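Local coordinates for protein KmHsv2 (Kluyveromyces marxianus, PDB 3VU4) that probably binds phosphoinositides as a seven-bladed beta-propeller of the PROPPIN family, the group of Atg18-related proteins linked to autophagy and membrane transport, at residues Ile191-Asn196 and Arg221-Glu226; Met200-Arg205 and Val243-Trp248; Leu230-Arg235 and Phe267-Asp272. One frame throughout, in Å; residues are numbered along the deposited sequence.

Contact 1: residues Ile191-Asn196 and Arg221-Glu226. With SO4 (sulfate ion), chain E.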
loop_
_atom_site.group_PDB
_atom_site.type_symbol
_atom_site.label_atom_id
_atom_site.label_comp_id
_atom_site.label_asym_id
_atom_site.label_seq_id
_atom_site.Cartn_x
_atom_site.Cartn_y
_atom_site.Cartn_z
ATOM N N ILE A 191 18.767 -4.356 -5.454
ATOM C CA ILE A 191 19.112 -3.068 -4.864
ATOM C C ILE A 191 19.447 -3.117 -3.384
ATOM O O ILE A 191 18.660 -3.612 -2.572
ATOM C CB ILE A 191 17.968 -2.049 -5.012
ATOM C CG1 ILE A 191 17.432 -2.056 -6.435
ATOM C CG2 ILE A 191 18.474 -0.657 -4.660
ATOM C CD1 ILE A 191 16.100 -1.354 -6.582
ATOM N N LYS A 192 20.615 -2.599 -3.030
ATOM C CA LYS A 192 21.009 -2.535 -1.635
ATOM C C LYS A 192 20.472 -1.208 -1.110
ATOM O O LYS A 192 21.229 -0.264 -0.883
ATOM C CB LYS A 192 22.519 -2.569 -1.506
ATOM C CG LYS A 192 23.128 -3.897 -1.853
ATOM C CD LYS A 192 24.563 -3.917 -1.412
ATOM C CE LYS A 192 25.180 -5.283 -1.593
ATOM N NZ LYS A 192 26.613 -5.216 -1.174
ATOM N N ALA A 193 19.153 -1.159 -0.925
ATOM C CA ALA A 193 18.435 0.029 -0.461
ATOM C C ALA A 193 18.841 0.602 0.896
ATOM O O ALA A 193 19.057 1.805 1.007
ATOM C CB ALA A 193 16.931 -0.243 -0.471
ATOM N N HIS A 194 18.936 -0.234 1.927
ATOM C CA HIS A 194 19.303 0.276 3.245
ATOM C C HIS A 194 20.320 -0.572 3.977
ATOM O O HIS A 194 20.558 -1.722 3.629
ATOM C CB HIS A 194 18.064 0.401 4.125
ATOM C CG HIS A 194 17.013 1.306 3.568
ATOM N ND1 HIS A 194 16.842 2.605 4.001
ATOM C CD2 HIS A 194 16.073 1.097 2.615
ATOM C CE1 HIS A 194 15.839 3.155 3.336
ATOM N NE2 HIS A 194 15.355 2.263 2.489
ATOM N N THR A 195 20.910 0.021 5.004
ATOM C CA THR A 195 21.885 -0.643 5.846
ATOM C C THR A 195 21.141 -1.441 6.907
ATOM O O THR A 195 21.538 -2.543 7.274
ATOM C CB THR A 195 22.772 0.377 6.557
ATOM O OG1 THR A 195 23.552 1.077 5.582
ATOM C CG2 THR A 195 23.689 -0.309 7.556
ATOM N N ASN A 196 20.057 -0.873 7.408
ATOM C CA ASN A 196 19.268 -1.544 8.419
ATOM C C ASN A 196 18.141 -2.310 7.762
ATOM O O ASN A 196 17.891 -2.148 6.570
ATOM C CB ASN A 196 18.719 -0.520 9.402
ATOM C CG ASN A 196 19.819 0.194 10.142
ATOM O OD1 ASN A 196 20.669 -0.437 10.780
ATOM N ND2 ASN A 196 19.823 1.518 10.058
ATOM N N ARG A 221 13.792 6.235 0.428
ATOM C CA ARG A 221 14.416 6.225 -0.891
ATOM C C ARG A 221 13.501 5.764 -2.009
ATOM O O ARG A 221 12.595 4.951 -1.802
ATOM C CB ARG A 221 15.667 5.342 -0.895
ATOM C CG ARG A 221 16.730 5.784 0.088
ATOM C CD ARG A 221 18.059 5.069 -0.130
ATOM N NE ARG A 221 19.115 5.703 0.653
ATOM C CZ ARG A 221 19.601 5.231 1.801
ATOM N NH1 ARG A 221 19.143 4.094 2.320
ATOM N NH2 ARG A 221 20.520 5.923 2.461
ATOM N N VAL A 222 13.746 6.293 -3.206
ATOM C CA VAL A 222 12.957 5.919 -4.361
ATOM C C VAL A 222 13.897 5.471 -5.461
ATOM O O VAL A 222 14.836 6.194 -5.803
ATOM C CB VAL A 222 12.119 7.094 -4.878
ATOM C CG1 VAL A 222 11.211 6.610 -5.992
ATOM C CG2 VAL A 222 11.304 7.698 -3.751
ATOM N N PHE A 223 13.647 4.281 -6.005
ATOM C CA PHE A 223 14.470 3.722 -7.075
ATOM C C PHE A 223 13.629 3.393 -8.300
ATOM O O PHE A 223 12.420 3.178 -8.187
ATOM C CB PHE A 223 15.160 2.414 -6.642
ATOM C CG PHE A 223 15.940 2.507 -5.349
ATOM C CD1 PHE A 223 15.295 2.383 -4.114
ATOM C CD2 PHE A 223 17.321 2.697 -5.366
ATOM C CE1 PHE A 223 16.016 2.443 -2.915
ATOM C CE2 PHE A 223 18.055 2.760 -4.171
ATOM C CZ PHE A 223 17.400 2.632 -2.943
ATOM N N LYS A 224 14.280 3.357 -9.472
ATOM C CA LYS A 224 13.614 2.974 -10.722
ATOM C C LYS A 224 13.586 1.457 -10.652
ATOM O O LYS A 224 14.603 0.842 -10.333
ATOM C CB LYS A 224 14.444 3.337 -11.948
ATOM C CG LYS A 224 14.516 4.791 -12.340
ATOM C CD LYS A 224 15.416 4.895 -13.572
ATOM C CE LYS A 224 15.662 6.332 -13.998
ATOM N NZ LYS A 224 16.831 6.429 -14.928
ATOM N N THR A 225 12.450 0.850 -10.954
ATOM C CA THR A 225 12.359 -0.603 -10.906
ATOM C C THR A 225 13.076 -1.278 -12.075
ATOM O O THR A 225 13.424 -2.461 -12.007
ATOM C CB THR A 225 10.894 -1.067 -10.898
ATOM O OG1 THR A 225 10.210 -0.501 -12.024
ATOM C CG2 THR A 225 10.207 -0.637 -9.603
ATOM N N GLU A 226 13.301 -0.527 -13.148
ATOM C CA GLU A 226 13.970 -1.075 -14.316
ATOM C C GLU A 226 15.458 -1.317 -14.100
ATOM O O GLU A 226 15.949 -2.401 -14.387
ATOM C CB GLU A 226 13.794 -0.155 -15.508
ATOM C CG GLU A 226 14.356 -0.721 -16.791
ATOM C CD GLU A 226 14.525 0.337 -17.858
ATOM O OE1 GLU A 226 14.662 -0.036 -19.046
ATOM O OE2 GLU A 226 14.532 1.542 -17.506
HETATM S S SO4 E . 19.579 3.236 6.375
HETATM O O1 SO4 E . 20.139 2.965 5.037
HETATM O O2 SO4 E . 18.422 4.138 6.233
HETATM O O3 SO4 E . 19.132 1.982 7.012
HETATM O O4 SO4 E . 20.625 3.847 7.216
#
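Two blades of the PROPPIN beta-propeller meet here, and a sulfate sits at their seam: the end of the outer strand of one blade and the turn after it, 191-196, face the end of the third strand of the next, 221-226. Arg221 CB points at the opposite turn, with CG anti to the carbonyl carbon (chi1 -60°), and the chain runs extended from CG to NE. CD passes 3.6 Å from Ala193 O, and NH1 comes to 2.6 Å from the same oxygen. NE is turned to Glu233 on the neighbouring strand, in a salt bridge that would fix the guanidinium's rotation. At the tip, NH1 lies over one face of the His194 ring, the two planes 50° apart, and gives its hydrogen to sulfate O1 at 3.1 Å, almost straight. His194 ND1 donates to sulfate O2, also at 3.1 Å, while its NE2 is tied to Thr212. Successive backbone amides complete the grip, Thr195 N on O1 and Asn196 N on O3, each at 3.0 Å, and Ser214 OG adds another bond. The sulfate probably comes from the crystallisation liquor, but its cationic, amide-lined setting is consistent with a phosphoinositide headgroup site, as in related PROPPINs. Farther along the strand the contact turns apolar. Phe223 CE1 touches Ala193 CB, and Ile191 CG2 rests over one face of the Phe223 ring, 3.7 Å from the ring centroid.

Contact 2: residues Met200-Arg205 and Val243-Trp248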
loop_
_atom_site.group_PDB
_atom_site.type_symbol
_atom_site.label_atom_id
_atom_site.label_comp_id
_atom_site.label_asym_id
_atom_site.label_seq_id
_atom_site.Cartn_x
_atom_site.Cartn_y
_atom_site.Cartn_z
ATOM N N MET A 200 9.334 -1.417 4.955
ATOM C CA MET A 200 8.340 -1.749 3.935
ATOM C C MET A 200 8.760 -1.183 2.586
ATOM O O MET A 200 9.573 -0.259 2.528
ATOM C CB MET A 200 6.977 -1.165 4.298
ATOM C CG MET A 200 6.969 0.346 4.388
ATOM S SD MET A 200 5.322 1.005 4.676
ATOM C CE MET A 200 5.325 1.019 6.443
ATOM N N VAL A 201 8.221 -1.745 1.506
ATOM C CA VAL A 201 8.525 -1.239 0.170
ATOM C C VAL A 201 7.213 -0.955 -0.537
ATOM O O VAL A 201 6.210 -1.615 -0.284
ATOM C CB VAL A 201 9.388 -2.225 -0.668
ATOM C CG1 VAL A 201 10.709 -2.498 0.055
ATOM C CG2 VAL A 201 8.635 -3.492 -0.944
ATOM N N ARG A 202 7.212 0.042 -1.412
ATOM C CA ARG A 202 5.991 0.408 -2.108
ATOM C C ARG A 202 6.196 0.766 -3.574
ATOM O O ARG A 202 7.002 1.642 -3.912
ATOM C CB ARG A 202 5.335 1.585 -1.383
ATOM C CG ARG A 202 4.832 1.259 0.021
ATOM C CD ARG A 202 3.508 0.502 -0.036
ATOM N NE ARG A 202 2.931 0.301 1.290
ATOM C CZ ARG A 202 3.321 -0.631 2.157
ATOM N NH1 ARG A 202 4.293 -1.478 1.853
ATOM N NH2 ARG A 202 2.745 -0.702 3.345
ATOM N N LEU A 203 5.450 0.079 -4.435
ATOM C CA LEU A 203 5.490 0.309 -5.870
ATOM C C LEU A 203 4.496 1.410 -6.222
ATOM O O LEU A 203 3.438 1.516 -5.596
ATOM C CB LEU A 203 5.103 -0.962 -6.624
ATOM C CG LEU A 203 6.097 -2.125 -6.622
ATOM C CD1 LEU A 203 5.438 -3.361 -7.214
ATOM C CD2 LEU A 203 7.340 -1.744 -7.412
ATOM N N ASN A 204 4.839 2.241 -7.206
ATOM C CA ASN A 204 3.920 3.285 -7.635
ATOM C C ASN A 204 2.949 2.646 -8.638
ATOM O O ASN A 204 3.145 1.502 -9.054
ATOM C CB ASN A 204 4.681 4.492 -8.227
ATOM C CG ASN A 204 5.493 4.152 -9.482
ATOM O OD1 ASN A 204 5.717 2.985 -9.816
ATOM N ND2 ASN A 204 5.957 5.194 -10.170
ATOM N N ARG A 205 1.887 3.365 -8.986
ATOM C CA ARG A 205 0.864 2.873 -9.907
ATOM C C ARG A 205 1.381 2.100 -11.116
ATOM O O ARG A 205 0.930 0.987 -11.389
ATOM C CB ARG A 205 0.024 4.043 -10.399
ATOM C CG ARG A 205 -1.375 4.104 -9.857
ATOM C CD ARG A 205 -2.393 3.651 -10.887
ATOM N NE ARG A 205 -3.696 4.282 -10.664
ATOM C CZ ARG A 205 -4.364 4.251 -9.509
ATOM N NH1 ARG A 205 -3.854 3.617 -8.457
ATOM N NH2 ARG A 205 -5.542 4.863 -9.402
ATOM N N VAL A 243 7.093 4.144 10.736
ATOM C CA VAL A 243 6.199 4.333 9.619
ATOM C C VAL A 243 5.112 3.264 9.702
ATOM O O VAL A 243 5.403 2.094 9.944
ATOM C CB VAL A 243 6.966 4.182 8.295
ATOM C CG1 VAL A 243 6.007 4.279 7.118
ATOM C CG2 VAL A 243 8.061 5.237 8.210
ATOM N N VAL A 244 3.860 3.662 9.509
ATOM C CA VAL A 244 2.748 2.720 9.561
ATOM C C VAL A 244 2.322 2.390 8.140
ATOM O O VAL A 244 1.959 1.256 7.831
ATOM C CB VAL A 244 1.555 3.310 10.349
ATOM C CG1 VAL A 244 0.365 2.379 10.286
ATOM C CG2 VAL A 244 1.963 3.530 11.794
ATOM N N ASP A 245 2.361 3.386 7.268
ATOM C CA ASP A 245 2.008 3.148 5.881
ATOM C C ASP A 245 2.595 4.225 4.971
ATOM O O ASP A 245 2.897 5.344 5.401
ATOM C CB ASP A 245 0.490 3.046 5.711
ATOM C CG ASP A 245 0.099 2.305 4.434
ATOM O OD1 ASP A 245 1.008 1.768 3.761
ATOM O OD2 ASP A 245 -1.115 2.254 4.109
ATOM N N MET A 246 2.763 3.856 3.708
ATOM C CA MET A 246 3.347 4.732 2.706
ATOM C C MET A 246 2.681 4.382 1.388
ATOM O O MET A 246 2.700 3.226 0.973
ATOM C CB MET A 246 4.850 4.476 2.665
ATOM C CG MET A 246 5.586 5.116 1.540
ATOM S SD MET A 246 7.344 5.121 1.924
ATOM C CE MET A 246 7.758 3.387 1.710
ATOM N N LYS A 247 2.076 5.382 0.751
ATOM C CA LYS A 247 1.361 5.193 -0.512
ATOM C C LYS A 247 1.653 6.308 -1.539
ATOM O O LYS A 247 1.965 7.446 -1.167
ATOM C CB LYS A 247 -0.132 5.110 -0.214
ATOM C CG LYS A 247 -0.743 3.736 -0.371
ATOM C CD LYS A 247 0.075 2.645 0.283
ATOM C CE LYS A 247 -0.675 1.321 0.271
ATOM N NZ LYS A 247 -1.916 1.343 1.115
ATOM N N TRP A 248 1.548 5.968 -2.824
ATOM C CA TRP A 248 1.829 6.892 -3.938
ATOM C C TRP A 248 0.584 7.551 -4.524
ATOM O O TRP A 248 -0.462 6.914 -4.632
ATOM C CB TRP A 248 2.512 6.150 -5.093
ATOM C CG TRP A 248 3.927 5.651 -4.875
ATOM C CD1 TRP A 248 4.312 4.483 -4.270
ATOM C CD2 TRP A 248 5.128 6.250 -5.385
ATOM N NE1 TRP A 248 5.672 4.312 -4.384
ATOM C CE2 TRP A 248 6.200 5.382 -5.061
ATOM C CE3 TRP A 248 5.400 7.437 -6.083
ATOM C CZ2 TRP A 248 7.528 5.659 -5.424
ATOM C CZ3 TRP A 248 6.716 7.716 -6.442
ATOM C CH2 TRP A 248 7.766 6.829 -6.108
#
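Arg202 leaves its strand with CG anti to the carbonyl carbon and then bends sharply at chi2 (-78°), which swings the guanidinium along Val243-Trp248 to Asp245. Asp245 meets it with its own CG anti to its backbone N, and the two side chains cross at about a right angle. Arg202 NH2 binds Asp245 OD1 at 3.0 Å, in the guanidinium plane but from above that of the carboxylate. The same oxygen accepts Met246 N at 2.7 Å, and OD2 receives Lys247 NZ on its syn lone pair; Ile311 provides further backbone partners for both Asp245 and Lys247. Arg202 NH1 returns to Val201 O at 2.9 Å, and Met200 SD lies over one face of the guanidinium, offset toward the rim. These are the innermost strands of consecutive propeller blades, lying close to the centre of the chain and running almost parallel (15°), with axes 7.2 Å apart. An alanine in place of Arg202 takes away the NH2 donor to Asp245 OD1 and would probably weaken the tie between the two strands, although the bond from Trp248 uses the backbone. Trp248 NE1 donates to Arg202 O at 3.0 Å, approaching from above the carbonyl plane. Asn204 CB sits over the indole face, 3.5 Å from the centroid of the five-membered ring, and Asn204 OD1 accepts from Met209 N. Met200 CE meets Val243 CG1 at 3.4 Å.

Contact 3: residues Leu230-Arg235 and Phe267-Asp272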
loop_
_atom_site.group_PDB
_atom_site.type_symbol
_atom_site.label_atom_id
_atom_site.label_comp_id
_atom_site.label_asym_id
_atom_site.label_seq_id
_atom_site.Cartn_x
_atom_site.Cartn_y
_atom_site.Cartn_z
ATOM N N LEU A 230 19.043 5.022 -7.792
ATOM C CA LEU A 230 18.439 5.926 -6.832
ATOM C C LEU A 230 17.971 7.213 -7.510
ATOM O O LEU A 230 18.777 8.012 -7.986
ATOM C CB LEU A 230 19.441 6.251 -5.736
ATOM C CG LEU A 230 18.964 7.238 -4.671
ATOM C CD1 LEU A 230 17.698 6.700 -3.988
ATOM C CD2 LEU A 230 20.079 7.468 -3.672
ATOM N N VAL A 231 16.663 7.414 -7.529
ATOM C CA VAL A 231 16.064 8.575 -8.159
ATOM C C VAL A 231 15.752 9.712 -7.176
ATOM O O VAL A 231 15.867 10.883 -7.524
ATOM C CB VAL A 231 14.782 8.142 -8.883
ATOM C CG1 VAL A 231 14.068 9.340 -9.455
ATOM C CG2 VAL A 231 15.138 7.169 -9.983
ATOM N N ARG A 232 15.346 9.365 -5.954
ATOM C CA ARG A 232 15.017 10.364 -4.937
ATOM C C ARG A 232 15.379 9.903 -3.528
ATOM O O ARG A 232 15.437 8.703 -3.237
ATOM C CB ARG A 232 13.523 10.669 -4.956
ATOM C CG ARG A 232 13.006 11.231 -6.244
ATOM C CD ARG A 232 13.182 12.729 -6.303
ATOM N NE ARG A 232 12.667 13.247 -7.564
ATOM C CZ ARG A 232 13.428 13.753 -8.526
ATOM N NH1 ARG A 232 14.743 13.813 -8.368
ATOM N NH2 ARG A 232 12.875 14.191 -9.642
ATOM N N GLU A 233 15.611 10.872 -2.655
ATOM C CA GLU A 233 15.916 10.576 -1.272
ATOM C C GLU A 233 15.298 11.692 -0.428
ATOM O O GLU A 233 15.451 12.876 -0.738
ATOM C CB GLU A 233 17.432 10.477 -1.030
ATOM C CG GLU A 233 17.764 9.576 0.153
ATOM C CD GLU A 233 19.260 9.345 0.381
ATOM O OE1 GLU A 233 19.927 10.225 0.965
ATOM O OE2 GLU A 233 19.768 8.277 -0.020
ATOM N N PHE A 234 14.569 11.298 0.615
ATOM C CA PHE A 234 13.926 12.252 1.507
ATOM C C PHE A 234 14.357 12.005 2.948
ATOM O O PHE A 234 14.595 10.869 3.344
ATOM C CB PHE A 234 12.411 12.115 1.404
ATOM C CG PHE A 234 11.886 12.239 0.011
ATOM C CD1 PHE A 234 11.852 13.472 -0.626
ATOM C CD2 PHE A 234 11.414 11.120 -0.666
ATOM C CE1 PHE A 234 11.353 13.591 -1.923
ATOM C CE2 PHE A 234 10.912 11.226 -1.963
ATOM C CZ PHE A 234 10.881 12.468 -2.591
ATOM N N ARG A 235 14.457 13.069 3.731
ATOM C CA ARG A 235 14.844 12.951 5.130
ATOM C C ARG A 235 13.582 13.178 5.934
ATOM O O ARG A 235 12.843 14.119 5.673
ATOM C CB ARG A 235 15.873 14.016 5.482
ATOM C CG ARG A 235 17.002 14.102 4.477
ATOM C CD ARG A 235 18.130 13.169 4.825
ATOM N NE ARG A 235 19.128 13.861 5.634
ATOM C CZ ARG A 235 20.191 13.275 6.173
ATOM N NH1 ARG A 235 20.398 11.974 5.994
ATOM N NH2 ARG A 235 21.050 13.996 6.885
ATOM N N PHE A 267 5.727 13.726 0.484
ATOM C CA PHE A 267 7.013 13.990 -0.158
ATOM C C PHE A 267 6.756 14.125 -1.655
ATOM O O PHE A 267 5.860 13.472 -2.209
ATOM C CB PHE A 267 7.994 12.850 0.123
ATOM C CG PHE A 267 8.351 12.715 1.567
ATOM C CD1 PHE A 267 9.356 13.490 2.119
ATOM C CD2 PHE A 267 7.656 11.831 2.390
ATOM C CE1 PHE A 267 9.672 13.390 3.482
ATOM C CE2 PHE A 267 7.960 11.726 3.739
ATOM C CZ PHE A 267 8.969 12.505 4.289
ATOM N N GLU A 268 7.538 14.965 -2.314
ATOM C CA GLU A 268 7.342 15.192 -3.738
ATOM C C GLU A 268 8.396 14.552 -4.634
ATOM O O GLU A 268 9.578 14.889 -4.539
ATOM C CB GLU A 268 7.277 16.703 -3.989
ATOM C CG GLU A 268 7.268 17.125 -5.457
ATOM C CD GLU A 268 7.197 18.636 -5.613
ATOM O OE1 GLU A 268 6.084 19.197 -5.518
ATOM O OE2 GLU A 268 8.259 19.266 -5.811
ATOM N N ILE A 269 7.968 13.629 -5.498
ATOM C CA ILE A 269 8.879 12.970 -6.439
ATOM C C ILE A 269 9.105 13.879 -7.667
ATOM O O ILE A 269 10.230 14.027 -8.159
ATOM C CB ILE A 269 8.332 11.588 -6.880
ATOM C CG1 ILE A 269 8.614 10.545 -5.788
ATOM C CG2 ILE A 269 8.979 11.149 -8.189
ATOM C CD1 ILE A 269 7.781 10.705 -4.529
ATOM N N PHE A 270 8.033 14.480 -8.165
ATOM C CA PHE A 270 8.148 15.418 -9.277
ATOM C C PHE A 270 6.985 16.392 -9.185
ATOM O O PHE A 270 5.909 16.027 -8.702
ATOM C CB PHE A 270 8.189 14.687 -10.633
ATOM C CG PHE A 270 6.875 14.095 -11.078
ATOM C CD1 PHE A 270 5.882 14.899 -11.633
ATOM C CD2 PHE A 270 6.660 12.713 -11.007
ATOM C CE1 PHE A 270 4.692 14.346 -12.121
ATOM C CE2 PHE A 270 5.477 12.148 -11.491
ATOM C CZ PHE A 270 4.490 12.971 -12.049
ATOM N N ASN A 271 7.203 17.637 -9.610
ATOM C CA ASN A 271 6.146 18.630 -9.528
ATOM C C ASN A 271 4.998 18.322 -10.483
ATOM O O ASN A 271 5.176 18.153 -11.682
ATOM C CB ASN A 271 6.679 20.032 -9.764
ATOM C CG ASN A 271 5.662 21.085 -9.401
ATOM O OD1 ASN A 271 4.601 21.160 -10.016
ATOM N ND2 ASN A 271 5.965 21.891 -8.383
ATOM N N ASP A 272 3.815 18.262 -9.886
ATOM C CA ASP A 272 2.547 17.915 -10.512
ATOM C C ASP A 272 1.767 19.030 -11.208
ATOM O O ASP A 272 1.096 18.804 -12.203
ATOM C CB ASP A 272 1.656 17.325 -9.415
ATOM C CG ASP A 272 0.975 16.088 -9.848
ATOM O OD1 ASP A 272 1.426 15.517 -10.857
ATOM O OD2 ASP A 272 0.006 15.673 -9.190
#
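The backbone carbonyl of Ile269 is held by the side of the Arg232 guanidinium that carries NE and NH2. NE is the stronger donor, 2.6 Å from Ile269 O with an N-H...O angle of 149°, and it arrives in the carbonyl plane on a lone pair; the bond from NH2 to the same oxygen is weak. Beside this polar pair, Phe234 and Phe267 run past one another, pointing opposite ways. Phe267 CB stands squarely over the centre of the Phe234 ring, 3.7 Å from its centroid, so the ring face is met by a methylene. The two aromatic planes are inclined obliquely at 37°, and Phe267 CD1 comes to 3.4 Å from Phe234 CB. Farther out on the Phe234 ring, CZ faces Glu268 O near the ring plane at 3.4 Å and also touches Ile269 CD1 at 4.1 Å.

Around this first shell the two segments belong to adjoining blades: strand 230-235 is the outermost of its blade, and strand 263-268, from which the chain runs on to Ile269, is the third of the next. A classic beta bulge puts both Val231 and Arg232 opposite Val222, while Arg232 bends at chi2 (-85°) to reach across. Phe267 also packs on Ile220 and Val257, and Ile269 on Leu255. Phe234 and Arg235 begin the Phe-Arg-Arg-Gly motif of PROPPINs, whose arginines are associated with phosphoinositide binding; a sulfate, probably from the crystallisation liquor, lies about 4 Å from the Arg235 side chain, consistent with an anion site. Chemically, Phe234 buries an apolar face against the next blade while the neighbouring cation would probably polarise the Ile269 carbonyl, giving the junction both greasy packing and a directed, charge-assisted bond.

Overall arrangement
Followed from the N terminus, the chain leaves the outer strand 189-191 of one blade, and contact 1 closes the first loop when it reaches strand 219-224 of the next. Contact 2 opens inside that loop, at 200-205, and closes only at 243-248, so the two cross. Contact 3, from 230-235 to 267-272, crosses contact 2 in turn but follows contact 1 in series. Contacts 1 and 3 thus join successive blades toward the outside, while contact 2 joins inner strands near the propeller centre. Trp248 links all three: its CH2 packs on Val222 CG1 at 3.5 Å and its CZ3 on Ile269 CG1 at 3.5 Å.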